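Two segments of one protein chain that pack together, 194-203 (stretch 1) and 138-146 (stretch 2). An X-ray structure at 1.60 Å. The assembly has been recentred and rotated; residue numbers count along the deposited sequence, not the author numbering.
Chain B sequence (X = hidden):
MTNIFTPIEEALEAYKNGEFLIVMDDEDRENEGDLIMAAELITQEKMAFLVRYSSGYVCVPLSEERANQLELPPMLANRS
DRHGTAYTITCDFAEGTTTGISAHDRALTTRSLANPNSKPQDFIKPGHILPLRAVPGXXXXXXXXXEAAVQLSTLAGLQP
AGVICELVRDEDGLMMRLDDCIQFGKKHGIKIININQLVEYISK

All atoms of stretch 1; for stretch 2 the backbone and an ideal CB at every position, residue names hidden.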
# COMPACT_ATOMS: atom_id res chain seq x y z
N ASN B 194 -21.25 6.42 9.63
CA ASN B 194 -20.69 5.35 10.42
C ASN B 194 -21.48 4.07 10.15
O ASN B 194 -22.64 4.13 9.73
CB ASN B 194 -20.61 5.71 11.92
CG ASN B 194 -21.97 5.90 12.57
OD1 ASN B 194 -22.66 4.93 12.88
ND2 ASN B 194 -22.35 7.15 12.80
N ILE B 195 -20.84 2.93 10.35
CA ILE B 195 -21.47 1.64 10.08
C ILE B 195 -22.70 1.35 10.91
O ILE B 195 -23.67 0.79 10.42
CB ILE B 195 -20.46 0.49 10.24
CG1 ILE B 195 -19.34 0.66 9.21
CG2 ILE B 195 -21.15 -0.86 10.08
CD1 ILE B 195 -18.20 -0.33 9.35
N ASN B 196 -22.66 1.73 12.19
CA ASN B 196 -23.81 1.52 13.06
C ASN B 196 -25.01 2.24 12.44
O ASN B 196 -26.12 1.71 12.39
CB ASN B 196 -23.53 2.09 14.44
CG ASN B 196 -23.34 1.02 15.48
OD1 ASN B 196 -22.37 0.26 15.43
ND2 ASN B 196 -24.27 0.94 16.42
N GLN B 197 -24.75 3.45 11.98
CA GLN B 197 -25.77 4.29 11.36
C GLN B 197 -26.31 3.60 10.11
O GLN B 197 -27.51 3.63 9.84
CB GLN B 197 -25.14 5.63 11.00
CG GLN B 197 -26.10 6.68 10.50
CD GLN B 197 -25.39 7.83 9.80
OE1 GLN B 197 -26.01 8.85 9.50
NE2 GLN B 197 -24.10 7.66 9.54
N LEU B 198 -25.42 2.96 9.35
CA LEU B 198 -25.80 2.28 8.12
C LEU B 198 -26.58 0.99 8.40
O LEU B 198 -27.54 0.67 7.70
CB LEU B 198 -24.55 1.97 7.30
CG LEU B 198 -24.76 1.42 5.88
CD1 LEU B 198 -25.67 2.36 5.10
CD2 LEU B 198 -23.41 1.28 5.19
N VAL B 199 -26.18 0.25 9.44
CA VAL B 199 -26.86 -0.99 9.80
C VAL B 199 -28.29 -0.68 10.23
O VAL B 199 -29.22 -1.42 9.89
CB VAL B 199 -26.13 -1.73 10.94
CG1 VAL B 199 -26.98 -2.89 11.46
CG2 VAL B 199 -24.79 -2.25 10.44
N GLU B 200 -28.47 0.40 10.97
CA GLU B 200 -29.80 0.78 11.42
C GLU B 200 -30.68 1.06 10.21
O GLU B 200 -31.85 0.68 10.17
CB GLU B 200 -29.73 2.02 12.31
CG GLU B 200 -29.17 1.76 13.70
CD GLU B 200 -29.13 3.00 14.56
OE1 GLU B 200 -30.11 3.77 14.54
OE2 GLU B 200 -28.12 3.22 15.26
N TYR B 201 -30.10 1.72 9.20
CA TYR B 201 -30.83 2.05 7.99
C TYR B 201 -31.35 0.82 7.24
O TYR B 201 -32.54 0.72 6.94
CB TYR B 201 -29.95 2.86 7.04
CG TYR B 201 -30.68 3.31 5.79
CD1 TYR B 201 -31.55 4.39 5.81
CD2 TYR B 201 -30.52 2.61 4.59
CE1 TYR B 201 -32.26 4.77 4.67
CE2 TYR B 201 -31.22 2.98 3.44
CZ TYR B 201 -32.09 4.06 3.49
OH TYR B 201 -32.78 4.43 2.36
N ILE B 202 -30.44 -0.10 6.93
CA ILE B 202 -30.79 -1.32 6.20
C ILE B 202 -31.66 -2.28 7.00
O ILE B 202 -32.31 -3.16 6.43
CB ILE B 202 -29.54 -2.10 5.75
CG1 ILE B 202 -28.76 -2.57 6.98
CG2 ILE B 202 -28.67 -1.23 4.85
CD1 ILE B 202 -27.56 -3.43 6.66
N SER B 203 -31.67 -2.12 8.31
CA SER B 203 -32.46 -2.98 9.18
C SER B 203 -33.84 -2.39 9.42
O SER B 203 -34.81 -3.13 9.60
CB SER B 203 -31.73 -3.17 10.52
OG SER B 203 -30.43 -3.69 10.31
N UNK B 138 -23.37 -9.17 3.86
CA UNK B 138 -22.68 -7.91 4.10
C UNK B 138 -22.74 -7.44 5.56
O UNK B 138 -22.44 -8.22 6.46
CB UNK B 138 -23.27 -6.83 3.19
N UNK B 139 -23.14 -6.19 5.79
CA UNK B 139 -23.20 -5.65 7.15
C UNK B 139 -24.14 -6.34 8.12
O UNK B 139 -24.05 -6.14 9.33
CB UNK B 139 -23.60 -4.18 7.07
N UNK B 140 -25.06 -7.15 7.61
CA UNK B 140 -25.97 -7.85 8.49
C UNK B 140 -25.31 -9.12 9.00
O UNK B 140 -25.81 -9.78 9.91
CB UNK B 140 -27.28 -8.17 7.77
N UNK B 141 -24.16 -9.45 8.41
CA UNK B 141 -23.41 -10.65 8.79
C UNK B 141 -22.09 -10.30 9.47
O UNK B 141 -21.68 -10.98 10.42
CB UNK B 141 -23.14 -11.52 7.56
N UNK B 142 -21.43 -9.26 8.98
CA UNK B 142 -20.14 -8.82 9.52
C UNK B 142 -20.03 -7.31 9.35
O UNK B 142 -20.13 -6.80 8.23
CB UNK B 142 -18.98 -9.53 8.83
N UNK B 143 -19.81 -6.59 10.44
CA UNK B 143 -19.70 -5.13 10.37
C UNK B 143 -18.32 -4.61 9.99
O UNK B 143 -17.83 -3.65 10.58
CB UNK B 143 -20.09 -4.53 11.72
N UNK B 144 -17.70 -5.23 9.00
CA UNK B 144 -16.38 -4.79 8.57
C UNK B 144 -16.46 -3.69 7.53
O UNK B 144 -17.50 -3.49 6.91
CB UNK B 144 -15.58 -5.97 8.01
N UNK B 145 -15.36 -2.96 7.34
CA UNK B 145 -15.37 -1.90 6.35
C UNK B 145 -15.46 -2.49 4.95
O UNK B 145 -15.90 -1.83 4.01
CB UNK B 145 -14.12 -1.02 6.49
N UNK B 146 -15.05 -3.75 4.82
CA UNK B 146 -15.11 -4.44 3.54
C UNK B 146 -16.58 -4.61 3.19
O UNK B 146 -17.02 -4.26 2.09
CB UNK B 146 -14.38 -5.79 3.59

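Stretch 1 is a helix from 195 to 203, capped at its start by N194, whose OD1 accepts from Q197 N at 2.7 Å. It turns I195, V199 and I202 toward stretch 2, whose backbone approaches most closely near 139 and 143.

At position 138 the backbone angles (48/-129) would favour glycine, while stretch 1, with nothing within 5.5 Å of the ideal CB, places no limit on the side chain. The residue is nevertheless L138, which makes no contact across the pair.

Position 139 is different. Its CA-to-CB bond points toward the helix, and the ideal CB lies 4.1 Å from both V199 CG2 and I202 CD1, with I195 CG2 at 5.1 Å. The surroundings are purely aliphatic, and a leucine, isoleucine or methionine would suit them. It is L139, in the m,t rotamer. Its CB stays near V199 and I202, while its methyls reach back toward the start of the helix: CD2 lies 3.7 Å from I195 CG2, and CD1 lies 3.4 Å from L198 CD2.

At 140 the bond points sideways, with the ideal CB 4.9 Å from I202 CD1. A long chain with an aliphatic stem and a polar end, such as glutamine, arginine or lysine, could lie along the isoleucine and still reach solvent. K140 does this: its CG is 3.7 Å from I202 CD1, and its NZ donates to a water at 2.7 Å, whose O in turn gives a weak hydrogen bond to I202 O at 3.5 Å.

Positions 141 and 142 are out of reach of the helix, so many residues are compatible; they are K141 and R142.

Position 143 again points toward stretch 1, its ideal CB 4.2 Å from I195 CG2 and 5.4 Å from V199 CG2. Beyond these methyls lies the amide of N196. A long side chain with an apolar stem and a polar end is favoured, such as lysine or arginine. R143 extends so that V199 CG1 lies over one face of its guanidinium, 3.6 Å from NH1. At the edge, R143 NH2 comes within 2.7 Å of N196 OD1, but the angle is too poor for a hydrogen bond.

Position 144 precedes a helix, and its CB direction leads away from stretch 1. Serine, aspartate, asparagine or glycine would fit such an N-cap site; it is G144.

At 145 the bond points sideways, and I195 CD1 is 5.0 Å from the ideal CB. A flat or aliphatic group could meet that methyl. H145 brings CD2 to 3.4 Å from I195 CD1, while both ring nitrogens are hydrogen-bonded elsewhere in the structure.

Position 146 is beyond reach, leaving the choice open; it is T146.

Stretch 2, residues 138-146: LLKKRRGHT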
# COMPACT_ATOMS: atom_id res chain seq x y z
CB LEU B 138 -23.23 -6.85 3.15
CG LEU B 138 -23.14 -7.24 1.66
CD1 LEU B 138 -23.77 -6.16 0.81
CD2 LEU B 138 -21.68 -7.47 1.26
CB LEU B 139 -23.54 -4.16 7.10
CG LEU B 139 -22.43 -3.28 6.51
CD1 LEU B 139 -22.92 -1.85 6.45
CD2 LEU B 139 -21.17 -3.39 7.37
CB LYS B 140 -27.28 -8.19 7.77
CG LYS B 140 -28.17 -6.98 7.51
CD LYS B 140 -29.60 -7.39 7.21
CE LYS B 140 -29.74 -8.03 5.84
NZ LYS B 140 -29.53 -7.07 4.72
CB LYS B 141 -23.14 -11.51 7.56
CG LYS B 141 -22.58 -12.88 7.87
CD LYS B 141 -23.59 -13.73 8.63
CE LYS B 141 -23.06 -15.13 8.90
NZ LYS B 141 -24.02 -15.94 9.69
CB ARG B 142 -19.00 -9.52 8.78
CG ARG B 142 -17.60 -9.13 9.25
CD ARG B 142 -16.53 -9.95 8.54
NE ARG B 142 -15.18 -9.66 9.04
CZ ARG B 142 -14.43 -8.64 8.65
NH1 ARG B 142 -13.22 -8.48 9.18
NH2 ARG B 142 -14.86 -7.79 7.73
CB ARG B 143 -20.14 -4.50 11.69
CG ARG B 143 -21.60 -4.73 12.02
CD ARG B 143 -22.09 -3.71 13.03
NE ARG B 143 -23.44 -4.00 13.50
CZ ARG B 143 -24.17 -3.14 14.20
NH1 ARG B 143 -25.39 -3.48 14.60
NH2 ARG B 143 -23.69 -1.94 14.49
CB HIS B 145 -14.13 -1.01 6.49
CG HIS B 145 -14.09 -0.24 7.77
ND1 HIS B 145 -13.23 0.82 7.98
CD2 HIS B 145 -14.81 -0.36 8.91
CE1 HIS B 145 -13.43 1.31 9.19
NE2 HIS B 145 -14.38 0.61 9.77
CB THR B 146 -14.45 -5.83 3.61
OG1 THR B 146 -13.06 -5.68 3.87
CG2 THR B 146 -14.64 -6.59 2.30
O HOH W 1 -32.12 -6.16 4.70
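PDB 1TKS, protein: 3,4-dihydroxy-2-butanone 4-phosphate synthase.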